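Local coordinates for protein amidase, hydantoinase/carbamoylase family (Paraburkholderia phymatum, PDB 6C0D) that probably hydrolyses N-carbamoyl-L-amino acids or related linear amidine-type substrates, as a zinc-binding homodimeric member of the peptidase M20 family, at residues P14-I19 with G405-A410; G260-A265 with L302-N307; L290-R295 with N307-L312; Q344-A349 with P377-F382. All coordinates share one frame; numbering follows the deposited sequence.

Contact 1: P14-I19 with G405-A410; sequences PRIDPI and GCEVAA. With EDO (1,2-ethanediol), chain K.
Ile16 makes all the close contacts between 14-19 and 405-410, and its branches divide the work. Ile16 CG2 lies 3.7 Å from Ala410 CB. CD1 runs the other way along the helix, lying 3.7 Å from Cys406 CB and equally close to Glu407 CG. Because Ile16 CG1 sits between its own backbone N and carbonyl carbon (chi1 70°), the two branches fan out over one helical turn, from Cys406 to Ala410. The side chain of Glu407 crosses that of Ile16 at about a right angle, presenting its aliphatic part. No hydrogen bond joins the two segments.

In the fold, this brings the chain leading into helix 18-30 against helix 399-419, the last helix of the chain, while helix 102-117 also borders the site through Glu110, which touches Ile16 and accepts from Asp17 N.

The polar interactions lie on the Asp17 side. Asp17 is the N-cap of helix 18-30: OD1 takes a weak bond from Ile19 N (3.0 Å, N-H...O angle 124°), and also accepts a hydrogen bond from Arg20 N. The second carboxylate oxygen, Asp17 OD2, accepts from O2 of an ethanediol at 2.9 Å, a molecule probably left from crystallisation.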
loop_
_atom_site.group_PDB
_atom_site.type_symbol
_atom_site.label_atom_id
_atom_site.label_comp_id
_atom_site.label_asym_id
_atom_site.label_seq_id
_atom_site.Cartn_x
_atom_site.Cartn_y
_atom_site.Cartn_z
ATOM N N PRO A 14 25.140 -32.692 -36.673
ATOM C CA PRO A 14 24.062 -32.094 -37.464
ATOM C C PRO A 14 24.287 -30.603 -37.646
ATOM O O PRO A 14 25.031 -29.965 -36.902
ATOM C CB PRO A 14 22.808 -32.349 -36.622
ATOM C CG PRO A 14 23.223 -33.287 -35.542
ATOM C CD PRO A 14 24.677 -33.134 -35.348
ATOM N N ARG A 15 23.593 -30.049 -38.636
ATOM C CA ARG A 15 23.688 -28.626 -38.968
ATOM C C ARG A 15 22.274 -28.060 -39.043
ATOM O O ARG A 15 21.491 -28.458 -39.913
ATOM C CB ARG A 15 24.430 -28.438 -40.293
ATOM N N ILE A 16 21.929 -27.140 -38.131
ATOM C CA ILE A 16 20.606 -26.535 -38.207
ATOM C C ILE A 16 20.540 -25.614 -39.417
ATOM O O ILE A 16 21.552 -25.225 -40.006
ATOM C CB ILE A 16 20.234 -25.764 -36.927
ATOM C CG1 ILE A 16 21.083 -24.483 -36.819
ATOM C CG2 ILE A 16 20.399 -26.652 -35.709
ATOM C CD1 ILE A 16 20.560 -23.488 -35.757
ATOM N N ASP A 17 19.321 -25.259 -39.785
ATOM C CA ASP A 17 19.091 -24.282 -40.842
ATOM C C ASP A 17 18.655 -23.003 -40.141
ATOM O O ASP A 17 17.513 -22.919 -39.663
ATOM C CB ASP A 17 18.013 -24.779 -41.815
ATOM C CG ASP A 17 17.686 -23.772 -42.913
ATOM O OD1 ASP A 17 18.016 -22.583 -42.772
ATOM O OD2 ASP A 17 17.075 -24.180 -43.923
ATOM N N PRO A 18 19.528 -21.999 -40.018
ATOM C CA PRO A 18 19.168 -20.824 -39.209
ATOM C C PRO A 18 18.040 -20.011 -39.814
ATOM O O PRO A 18 17.275 -19.376 -39.071
ATOM C CB PRO A 18 20.480 -20.024 -39.139
ATOM C CG PRO A 18 21.238 -20.430 -40.385
ATOM C CD PRO A 18 20.887 -21.898 -40.584
ATOM N N ILE A 19 17.904 -20.019 -41.140
ATOM C CA ILE A 19 16.819 -19.274 -41.768
ATOM C C ILE A 19 15.486 -19.935 -41.446
ATOM O O ILE A 19 14.512 -19.272 -41.065
ATOM C CB ILE A 19 17.054 -19.170 -43.286
ATOM C CG1 ILE A 19 18.343 -18.392 -43.576
ATOM C CG2 ILE A 19 15.869 -18.482 -43.978
ATOM C CD1 ILE A 19 18.699 -18.358 -45.062
ATOM N N GLY A 405 22.130 -20.272 -29.664
ATOM C CA GLY A 405 21.461 -21.131 -28.692
ATOM C C GLY A 405 20.976 -22.428 -29.317
ATOM O O GLY A 405 21.095 -23.506 -28.722
ATOM N N CYS A 406 20.437 -22.342 -30.527
ATOM C CA CYS A 406 19.923 -23.541 -31.180
ATOM C C CYS A 406 21.064 -24.433 -31.645
ATOM O O CYS A 406 20.957 -25.661 -31.587
ATOM C CB CYS A 406 19.029 -23.164 -32.355
ATOM S SG CYS A 406 17.985 -24.570 -32.919
ATOM N N GLU A 407 22.158 -23.835 -32.136
ATOM C CA GLU A 407 23.334 -24.633 -32.491
ATOM C C GLU A 407 23.868 -25.418 -31.292
ATOM O O GLU A 407 24.218 -26.604 -31.411
ATOM C CB GLU A 407 24.427 -23.715 -33.068
ATOM C CG GLU A 407 24.054 -23.196 -34.456
ATOM C CD GLU A 407 25.040 -22.156 -34.981
ATOM O OE1 GLU A 407 25.669 -21.485 -34.161
ATOM O OE2 GLU A 407 25.174 -22.003 -36.205
ATOM N N VAL A 408 23.979 -24.761 -30.136
ATOM C CA VAL A 408 24.447 -25.445 -28.923
ATOM C C VAL A 408 23.466 -26.544 -28.538
ATOM O O VAL A 408 23.858 -27.684 -28.256
ATOM C CB VAL A 408 24.648 -24.440 -27.771
ATOM C CG1 VAL A 408 24.927 -25.193 -26.416
ATOM C CG2 VAL A 408 25.796 -23.459 -28.110
ATOM N N ALA A 409 22.170 -26.225 -28.548
ATOM C CA ALA A 409 21.171 -27.224 -28.163
ATOM C C ALA A 409 21.168 -28.419 -29.114
ATOM O O ALA A 409 21.036 -29.573 -28.676
ATOM C CB ALA A 409 19.778 -26.589 -28.104
ATOM N N ALA A 410 21.314 -28.167 -30.419
ATOM C CA ALA A 410 21.320 -29.264 -31.391
ATOM C C ALA A 410 22.537 -30.167 -31.215
ATOM O O ALA A 410 22.432 -31.399 -31.348
ATOM C CB ALA A 410 21.288 -28.703 -32.817
HETATM C C1 EDO K . 12.761 -22.523 -44.640
HETATM O O1 EDO K . 12.065 -23.775 -44.676
HETATM C C2 EDO K . 13.866 -22.508 -45.693
HETATM O O2 EDO K . 15.142 -22.280 -45.073
#

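Contact 2: G260-A265 with L302-N307; sequences GRLADA and LHAMEN
Leu262 meets Ala304 and Met305 through a single methyl, CD1, and the tight part of the contact is confined to that group. Leu262 CD1 stands 3.7 Å from Ala304 O and 3.8 Å from Met305 CA, so it rests against the backbone of helix 299-317 as much as against side chains. Its side-chain neighbours are Met305 CG, 3.9 Å from Leu262 CD1, and Ala304 CB, more distant at 4.3 Å from the same methyl. The extended end of Leu262 (chi2 167°) carries CD1 across to the helix. Met305 offers its flank: CG is the atom touched, and the chain then bends at its last torsion (chi3 77°). Beyond this segment pair, Met305 also packs on Phe294 of strand 283-296 and on Thr267.

The other side is loose and open to solvent. Past Leu262 the chain leaves helix 244-262, and Asp264 and Ala265 are exposed and make no contact with helix 299-317 here. Local polar bonds hold this turn instead: Asp264 OD1 accepts from Asp266 N, Asp264 N pairs with Thr267 OG1, and Leu262 O is bonded by Arg301 NE, one residue before 302-307.

The two helices lie side by side, with nearest CA atoms, Leu262 CA and Met305 CA, 7.1 Å apart, and by analogy with the family they probably form the helical layer of the M20 dimerisation (lid) domain. With no hydrogen bond between the segments, their mutual hold is purely van der Waals; one directional link nearby is the hydrogen bond from Arg301 NE to Leu262 O.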
loop_
_atom_site.group_PDB
_atom_site.type_symbol
_atom_site.label_atom_id
_atom_site.label_comp_id
_atom_site.label_asym_id
_atom_site.label_seq_id
_atom_site.Cartn_x
_atom_site.Cartn_y
_atom_site.Cartn_z
ATOM N N GLY A 260 20.642 -11.989 4.902
ATOM C CA GLY A 260 21.982 -11.687 4.407
ATOM C C GLY A 260 23.044 -12.590 5.014
ATOM O O GLY A 260 23.999 -12.983 4.343
ATOM N N ARG A 261 22.882 -12.945 6.289
ATOM C CA ARG A 261 23.821 -13.867 6.927
ATOM C C ARG A 261 23.759 -15.270 6.326
ATOM O O ARG A 261 24.767 -15.985 6.335
ATOM C CB ARG A 261 23.543 -13.948 8.425
ATOM C CG ARG A 261 23.858 -12.667 9.165
ATOM C CD ARG A 261 23.319 -12.701 10.588
ATOM N NE ARG A 261 23.305 -11.361 11.159
ATOM C CZ ARG A 261 24.386 -10.749 11.631
ATOM N NH1 ARG A 261 25.560 -11.368 11.606
ATOM N NH2 ARG A 261 24.298 -9.524 12.129
ATOM N N LEU A 262 22.598 -15.694 5.823
ATOM C CA LEU A 262 22.450 -17.042 5.275
ATOM C C LEU A 262 22.730 -17.121 3.781
ATOM O O LEU A 262 23.045 -18.210 3.276
ATOM C CB LEU A 262 21.030 -17.563 5.530
ATOM C CG LEU A 262 20.618 -17.756 6.991
ATOM C CD1 LEU A 262 19.114 -17.972 7.088
ATOM C CD2 LEU A 262 21.384 -18.941 7.592
ATOM N N ALA A 263 22.621 -15.997 3.076
ATOM C CA ALA A 263 22.603 -15.955 1.624
ATOM C C ALA A 263 23.986 -16.210 1.024
ATOM O O ALA A 263 25.018 -15.957 1.647
ATOM C CB ALA A 263 22.121 -14.577 1.150
ATOM N N ASP A 264 23.995 -16.700 -0.223
ATOM C CA ASP A 264 25.151 -16.504 -1.090
ATOM C C ASP A 264 24.734 -15.520 -2.184
ATOM O O ASP A 264 23.652 -14.930 -2.120
ATOM C CB ASP A 264 25.703 -17.843 -1.625
ATOM C CG ASP A 264 24.795 -18.530 -2.627
ATOM O OD1 ASP A 264 23.785 -17.956 -3.097
ATOM O OD2 ASP A 264 25.108 -19.690 -2.968
ATOM N N ALA A 265 25.576 -15.351 -3.207
ATOM C CA ALA A 265 25.296 -14.309 -4.196
ATOM C C ALA A 265 24.040 -14.590 -5.010
ATOM O O ALA A 265 23.487 -13.655 -5.612
ATOM C CB ALA A 265 26.492 -14.129 -5.141
ATOM N N LEU A 302 17.224 -22.752 1.939
ATOM C CA LEU A 302 15.831 -22.335 1.842
ATOM C C LEU A 302 15.089 -22.634 3.135
ATOM O O LEU A 302 14.317 -21.799 3.623
ATOM C CB LEU A 302 15.172 -23.033 0.653
ATOM C CG LEU A 302 13.801 -22.583 0.162
ATOM C CD1 LEU A 302 13.811 -21.106 -0.314
ATOM C CD2 LEU A 302 13.374 -23.532 -0.977
ATOM N N HIS A 303 15.336 -23.812 3.724
ATOM C CA HIS A 303 14.695 -24.186 4.979
ATOM C C HIS A 303 15.243 -23.372 6.145
ATOM O O HIS A 303 14.501 -23.031 7.073
ATOM C CB HIS A 303 14.884 -25.691 5.248
ATOM C CG HIS A 303 14.373 -26.574 4.151
ATOM N ND1 HIS A 303 14.696 -27.913 4.060
ATOM C CD2 HIS A 303 13.565 -26.309 3.096
ATOM C CE1 HIS A 303 14.111 -28.433 2.995
ATOM N NE2 HIS A 303 13.421 -27.480 2.390
ATOM N N ALA A 304 16.546 -23.072 6.125
ATOM C CA ALA A 304 17.118 -22.250 7.191
ATOM C C ALA A 304 16.567 -20.832 7.141
ATOM O O ALA A 304 16.395 -20.197 8.192
ATOM C CB ALA A 304 18.645 -22.209 7.090
ATOM N N MET A 305 16.283 -20.322 5.937
ATOM C CA MET A 305 15.681 -18.995 5.820
ATOM C C MET A 305 14.276 -18.988 6.400
ATOM O O MET A 305 13.900 -18.068 7.138
ATOM C CB MET A 305 15.676 -18.559 4.351
ATOM C CG MET A 305 17.076 -18.229 3.824
ATOM S SD MET A 305 17.124 -18.042 2.028
ATOM C CE MET A 305 16.392 -16.397 1.883
ATOM N N GLU A 306 13.487 -20.021 6.093
ATOM C CA GLU A 306 12.158 -20.136 6.683
ATOM C C GLU A 306 12.240 -20.226 8.203
ATOM O O GLU A 306 11.488 -19.551 8.926
ATOM C CB GLU A 306 11.449 -21.360 6.097
ATOM C CG GLU A 306 10.050 -21.592 6.622
ATOM C CD GLU A 306 9.328 -22.656 5.817
ATOM O OE1 GLU A 306 8.783 -22.330 4.742
ATOM O OE2 GLU A 306 9.335 -23.828 6.247
ATOM N N ASN A 307 13.153 -21.059 8.712
ATOM C CA ASN A 307 13.299 -21.180 10.161
ATOM C C ASN A 307 13.732 -19.860 10.791
ATOM O O ASN A 307 13.301 -19.527 11.906
ATOM C CB ASN A 307 14.299 -22.284 10.498
ATOM C CG ASN A 307 13.819 -23.651 10.033
ATOM O OD1 ASN A 307 12.616 -23.884 9.924
ATOM N ND2 ASN A 307 14.756 -24.553 9.749
#

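Contact 3: L290-R295 with N307-L312; sequences LHLQFR and NALVAL
Leu292 and Phe294 meet Leu309 in a buried, wholly apolar helix-on-sheet contact, where helix 299-317 packs over the strand that precedes it, 283-296. The two leucines reach toward each other tip to tip, with Leu292 CD2 and Leu309 CD2 3.7 Å apart. A second approach, Leu309 CD1 to Leu292 CD2 at 4.1 Å, shows that both methyls of Leu309 approach the same methyl of Leu292 from one side. Leu309 holds CG opposite its backbone nitrogen (chi1 179°), which directs the branches at the strand. The Phe294 ring is a looser neighbour, its CE1 lying 4.3 Å from Leu309 CD2 in an oblique approach; Phe259 of helix 244-262 meets the same ring edge-to-face.

Strand alternation puts Gln293 and Arg295 on the other face, where the chemistry is polar. Arg295 grips Gln293 OE1 side-on with two nitrogens, NE and NH2, each 2.9 Å from that oxygen. OE1 lies in the guanidinium plane, whereas both donors stand above the same face of the amide. Gln293 NE2 is bonded to Glu221 and to Ser282 of the second subunit, and Arg295 NH1 forms a salt bridge with the sulfonate of a bound EPE, probably from the crystallisation liquor.

Here, then, the other face reaches the second subunit; helices packed on one face of an antiparallel sheet are consistent with the alpha/beta dimerisation domain of M20 enzymes.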
loop_
_atom_site.group_PDB
_atom_site.type_symbol
_atom_site.label_atom_id
_atom_site.label_comp_id
_atom_site.label_asym_id
_atom_site.label_seq_id
_atom_site.Cartn_x
_atom_site.Cartn_y
_atom_site.Cartn_z
ATOM N N LEU A 290 2.833 -7.031 4.985
ATOM C CA LEU A 290 3.752 -7.088 3.860
ATOM C C LEU A 290 3.648 -8.469 3.227
ATOM O O LEU A 290 3.270 -9.444 3.884
ATOM C CB LEU A 290 5.211 -6.793 4.268
ATOM C CG LEU A 290 5.997 -7.752 5.189
ATOM C CD1 LEU A 290 6.505 -9.031 4.454
ATOM C CD2 LEU A 290 7.182 -7.019 5.774
ATOM N N HIS A 291 3.985 -8.536 1.949
ATOM C CA HIS A 291 4.135 -9.795 1.236
ATOM C C HIS A 291 5.621 -10.035 0.996
ATOM O O HIS A 291 6.329 -9.136 0.519
ATOM C CB HIS A 291 3.368 -9.756 -0.086
ATOM C CG HIS A 291 1.889 -9.580 0.086
ATOM N ND1 HIS A 291 0.981 -9.876 -0.908
ATOM C CD2 HIS A 291 1.162 -9.138 1.138
ATOM C CE1 HIS A 291 -0.243 -9.640 -0.467
ATOM N NE2 HIS A 291 -0.160 -9.192 0.771
ATOM N N LEU A 292 6.094 -11.232 1.354
ATOM C CA LEU A 292 7.500 -11.599 1.283
ATOM C C LEU A 292 7.639 -12.850 0.425
ATOM O O LEU A 292 6.881 -13.811 0.598
ATOM C CB LEU A 292 8.079 -11.884 2.676
ATOM C CG LEU A 292 9.519 -12.396 2.740
ATOM C CD1 LEU A 292 10.483 -11.253 2.376
ATOM C CD2 LEU A 292 9.844 -12.947 4.118
ATOM N N GLN A 293 8.600 -12.833 -0.488
ATOM C CA GLN A 293 8.936 -14.017 -1.274
ATOM C C GLN A 293 10.425 -14.258 -1.121
ATOM O O GLN A 293 11.191 -13.305 -0.993
ATOM C CB GLN A 293 8.600 -13.814 -2.756
ATOM C CG GLN A 293 8.866 -15.038 -3.642
ATOM C CD GLN A 293 8.594 -14.707 -5.098
ATOM O OE1 GLN A 293 9.490 -14.283 -5.817
ATOM N NE2 GLN A 293 7.341 -14.863 -5.521
ATOM N N PHE A 294 10.846 -15.524 -1.127
ATOM C CA PHE A 294 12.276 -15.765 -1.262
ATOM C C PHE A 294 12.503 -17.077 -2.006
ATOM O O PHE A 294 11.631 -17.953 -2.059
ATOM C CB PHE A 294 13.035 -15.733 0.084
ATOM C CG PHE A 294 12.491 -16.647 1.162
ATOM C CD1 PHE A 294 11.528 -16.185 2.057
ATOM C CD2 PHE A 294 13.009 -17.936 1.338
ATOM C CE1 PHE A 294 11.055 -17.002 3.089
ATOM C CE2 PHE A 294 12.534 -18.766 2.376
ATOM C CZ PHE A 294 11.561 -18.292 3.249
ATOM N N ARG A 295 13.675 -17.164 -2.635
ATOM C CA ARG A 295 14.008 -18.293 -3.503
ATOM C C ARG A 295 15.471 -18.648 -3.333
ATOM O O ARG A 295 16.310 -17.772 -3.122
ATOM C CB ARG A 295 13.763 -17.988 -4.993
ATOM C CG ARG A 295 12.393 -17.375 -5.292
ATOM C CD ARG A 295 12.132 -17.312 -6.802
ATOM N NE ARG A 295 10.998 -16.432 -7.102
ATOM C CZ ARG A 295 10.231 -16.535 -8.182
ATOM N NH1 ARG A 295 10.466 -17.491 -9.076
ATOM N NH2 ARG A 295 9.212 -15.699 -8.361
ATOM N N ASN A 307 13.153 -21.059 8.712
ATOM C CA ASN A 307 13.299 -21.180 10.161
ATOM C C ASN A 307 13.732 -19.860 10.791
ATOM O O ASN A 307 13.301 -19.527 11.906
ATOM C CB ASN A 307 14.299 -22.284 10.498
ATOM C CG ASN A 307 13.819 -23.651 10.033
ATOM O OD1 ASN A 307 12.616 -23.884 9.924
ATOM N ND2 ASN A 307 14.756 -24.553 9.749
ATOM N N ALA A 308 14.612 -19.117 10.113
ATOM C CA ALA A 308 15.062 -17.823 10.624
ATOM C C ALA A 308 13.911 -16.825 10.674
ATOM O O ALA A 308 13.794 -16.033 11.625
ATOM C CB ALA A 308 16.197 -17.276 9.745
ATOM N N LEU A 309 13.043 -16.861 9.666
ATOM C CA LEU A 309 11.890 -15.962 9.659
ATOM C C LEU A 309 10.930 -16.293 10.792
ATOM O O LEU A 309 10.457 -15.397 11.497
ATOM C CB LEU A 309 11.185 -16.042 8.302
ATOM C CG LEU A 309 9.927 -15.199 8.086
ATOM C CD1 LEU A 309 10.233 -13.684 8.143
ATOM C CD2 LEU A 309 9.332 -15.554 6.743
ATOM N N VAL A 310 10.644 -17.584 10.992
ATOM C CA VAL A 310 9.821 -17.995 12.126
ATOM C C VAL A 310 10.445 -17.518 13.433
ATOM O O VAL A 310 9.752 -17.012 14.322
ATOM C CB VAL A 310 9.622 -19.524 12.119
ATOM C CG1 VAL A 310 8.932 -19.972 13.412
ATOM C CG2 VAL A 310 8.798 -19.925 10.912
ATOM N N ALA A 311 11.767 -17.655 13.560
ATOM C CA ALA A 311 12.428 -17.248 14.793
ATOM C C ALA A 311 12.373 -15.735 14.975
ATOM O O ALA A 311 12.218 -15.251 16.101
ATOM C CB ALA A 311 13.868 -17.756 14.803
ATOM N N LEU A 312 12.489 -14.973 13.881
ATOM C CA LEU A 312 12.370 -13.518 13.975
ATOM C C LEU A 312 10.997 -13.099 14.493
ATOM O O LEU A 312 10.881 -12.144 15.272
ATOM C CB LEU A 312 12.611 -12.875 12.611
ATOM C CG LEU A 312 14.041 -12.746 12.103
ATOM C CD1 LEU A 312 14.014 -12.098 10.697
ATOM C CD2 LEU A 312 14.889 -11.919 13.082
#

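Contact 4: Q344-A349 with P377-F382; sequences QHLAQA and PACMLF
Leu346 of helix 340-353 carries the helix side of this contact, and Cys379, Met380 and Leu381 receive it in turn. The short helix and strand segments run in the same general sense, their directions 28° apart and their axes 9.4 Å apart at closest approach. The two methyls of Leu346 share out the three strand residues, CD1 meeting Cys379 and the Met380 carbonyl and CD2 meeting Leu381.

The strand begins with its backbone engaged elsewhere: Ala378 pairs with Asp339. At Cys379 the first touch occurs. Its sulfur, placed between the backbone N and carbonyl carbon (chi1 65°), rises toward the helix, and Cys379 SG lies 3.6 Å from Leu346 CD1 and 4.1 Å from Leu346 CG. Next, Met380 contributes backbone rather than side chain: its carbonyl O is 3.4 Å from Leu346 CD1, a close methyl-to-oxygen contact. Its CB points away from the helix, and the thioether chain packs on His196, a zinc ligand, with the side chain about 7 Å from the zinc ion. At Leu381 the side chain returns to the helix face, where Leu381 CD1 faces Leu346 CD2 at 4.2 Å, the two side chains meeting at a slant. Phe382 then turns to the opposite side, where it too packs on His196.

Strand 378-384 lies between strand 189-198, to which it is parallel, and the antiparallel strand 210-227. Helix 340-353 covers one face of it together with helix 399-419, whose Ala412 touches Leu346; the zinc site lies beyond strand 378-384, on the side to which Met380 points.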
loop_
_atom_site.group_PDB
_atom_site.type_symbol
_atom_site.label_atom_id
_atom_site.label_comp_id
_atom_site.label_asym_id
_atom_site.label_seq_id
_atom_site.Cartn_x
_atom_site.Cartn_y
_atom_site.Cartn_z
ATOM N N GLN A 344 26.157 -31.882 -18.260
ATOM C CA GLN A 344 27.517 -31.957 -18.761
ATOM C C GLN A 344 27.538 -32.066 -20.288
ATOM O O GLN A 344 28.415 -31.483 -20.932
ATOM C CB GLN A 344 28.257 -33.107 -18.082
ATOM C CG GLN A 344 29.724 -33.201 -18.427
ATOM C CD GLN A 344 30.565 -32.157 -17.696
ATOM O OE1 GLN A 344 30.048 -31.166 -17.168
ATOM N NE2 GLN A 344 31.868 -32.381 -17.665
ATOM N N HIS A 345 26.568 -32.768 -20.895
ATOM C CA HIS A 345 26.442 -32.695 -22.356
ATOM C C HIS A 345 26.190 -31.268 -22.828
ATOM O O HIS A 345 26.761 -30.834 -23.838
ATOM C CB HIS A 345 25.315 -33.602 -22.861
ATOM C CG HIS A 345 25.651 -35.060 -22.794
ATOM N ND1 HIS A 345 26.579 -35.654 -23.628
ATOM C CD2 HIS A 345 25.155 -36.047 -22.010
ATOM C CE1 HIS A 345 26.647 -36.947 -23.351
ATOM N NE2 HIS A 345 25.797 -37.211 -22.371
ATOM N N LEU A 346 25.328 -30.524 -22.126
ATOM C CA LEU A 346 25.105 -29.129 -22.521
ATOM C C LEU A 346 26.393 -28.322 -22.379
ATOM O O LEU A 346 26.720 -27.514 -23.253
ATOM C CB LEU A 346 23.995 -28.492 -21.682
ATOM C CG LEU A 346 22.567 -29.031 -21.866
ATOM C CD1 LEU A 346 21.636 -28.363 -20.870
ATOM C CD2 LEU A 346 22.062 -28.737 -23.267
ATOM N N ALA A 347 27.127 -28.520 -21.274
ATOM C CA ALA A 347 28.350 -27.753 -21.055
ATOM C C ALA A 347 29.402 -28.073 -22.111
ATOM O O ALA A 347 30.125 -27.174 -22.569
ATOM C CB ALA A 347 28.904 -28.019 -19.646
ATOM N N GLN A 348 29.528 -29.355 -22.494
ATOM C CA GLN A 348 30.482 -29.724 -23.539
ATOM C C GLN A 348 30.123 -29.062 -24.864
ATOM O O GLN A 348 31.005 -28.546 -25.567
ATOM C CB GLN A 348 30.553 -31.261 -23.678
ATOM C CG GLN A 348 31.268 -31.878 -22.451
ATOM C CD GLN A 348 30.939 -33.357 -22.211
ATOM O OE1 GLN A 348 30.027 -33.919 -22.806
ATOM N NE2 GLN A 348 31.665 -33.966 -21.284
ATOM N N ALA A 349 28.836 -29.031 -25.208
ATOM C CA ALA A 349 28.431 -28.372 -26.451
ATOM C C ALA A 349 28.647 -26.867 -26.370
ATOM O O ALA A 349 29.046 -26.232 -27.363
ATOM C CB ALA A 349 26.961 -28.672 -26.754
ATOM N N PRO A 377 15.222 -37.794 -16.465
ATOM C CA PRO A 377 16.317 -36.813 -16.556
ATOM C C PRO A 377 15.918 -35.597 -17.377
ATOM O O PRO A 377 15.480 -35.726 -18.515
ATOM C CB PRO A 377 17.429 -37.607 -17.258
ATOM C CG PRO A 377 17.198 -39.042 -16.791
ATOM C CD PRO A 377 15.690 -39.175 -16.757
ATOM N N ALA A 378 16.108 -34.398 -16.808
ATOM C CA ALA A 378 15.759 -33.158 -17.497
ATOM C C ALA A 378 16.915 -32.164 -17.428
ATOM O O ALA A 378 17.747 -32.212 -16.518
ATOM C CB ALA A 378 14.508 -32.519 -16.874
ATOM N N CYS A 379 16.950 -31.242 -18.397
ATOM C CA CYS A 379 17.947 -30.177 -18.366
ATOM C C CYS A 379 17.385 -28.948 -19.071
ATOM O O CYS A 379 16.392 -29.023 -19.804
ATOM C CB CYS A 379 19.268 -30.630 -19.009
ATOM S SG CYS A 379 19.102 -30.985 -20.769
ATOM N N MET A 380 17.987 -27.794 -18.782
ATOM C CA MET A 380 17.606 -26.550 -19.445
ATOM C C MET A 380 18.833 -25.819 -19.971
ATOM O O MET A 380 19.913 -25.876 -19.381
ATOM C CB MET A 380 16.846 -25.599 -18.495
ATOM C CG MET A 380 15.508 -26.164 -18.043
ATOM S SD MET A 380 14.508 -24.869 -17.234
ATOM C CE MET A 380 13.932 -23.923 -18.656
ATOM N N LEU A 381 18.627 -25.084 -21.065
ATOM C CA LEU A 381 19.665 -24.255 -21.663
ATOM C C LEU A 381 19.098 -22.855 -21.818
ATOM O O LEU A 381 18.015 -22.703 -22.390
ATOM C CB LEU A 381 20.079 -24.806 -23.038
ATOM C CG LEU A 381 21.289 -24.110 -23.670
ATOM C CD1 LEU A 381 22.543 -24.617 -22.951
ATOM C CD2 LEU A 381 21.363 -24.401 -25.164
ATOM N N PHE A 382 19.827 -21.838 -21.331
ATOM C CA PHE A 382 19.368 -20.449 -21.389
ATOM C C PHE A 382 20.116 -19.653 -22.465
ATOM O O PHE A 382 21.312 -19.869 -22.690
ATOM C CB PHE A 382 19.585 -19.738 -20.048
ATOM C CG PHE A 382 18.523 -20.017 -19.004
ATOM C CD1 PHE A 382 17.395 -20.771 -19.310
ATOM C CD2 PHE A 382 18.673 -19.538 -17.712
ATOM C CE1 PHE A 382 16.425 -21.013 -18.343
ATOM C CE2 PHE A 382 17.692 -19.759 -16.738
ATOM C CZ PHE A 382 16.570 -20.493 -17.066
#

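The four contacts fall into two groups. Contacts 2 and 3, with centres 9 Å apart, both use helix 299-317 and share Asn307; Phe294 of contact 3 joins them, its CE2 lying 3.7 Å from Met305 CB of contact 2. Contacts 1 and 4, centres 15 Å apart, touch through Leu381 and Ala349: Val408 O is 3.6 Å from Ala349 CB, and Val408 CG1 is 3.9 Å from Leu381 CD2. The groups are well separated: nearest atoms of contacts 3 and 4 are about 10 Å apart, although both reach strand 210-227. Contact 4 alone approaches the metal site, the side chain of Met380 coming within about 4 Å of that of His196, whereas contact 3 borders the second subunit.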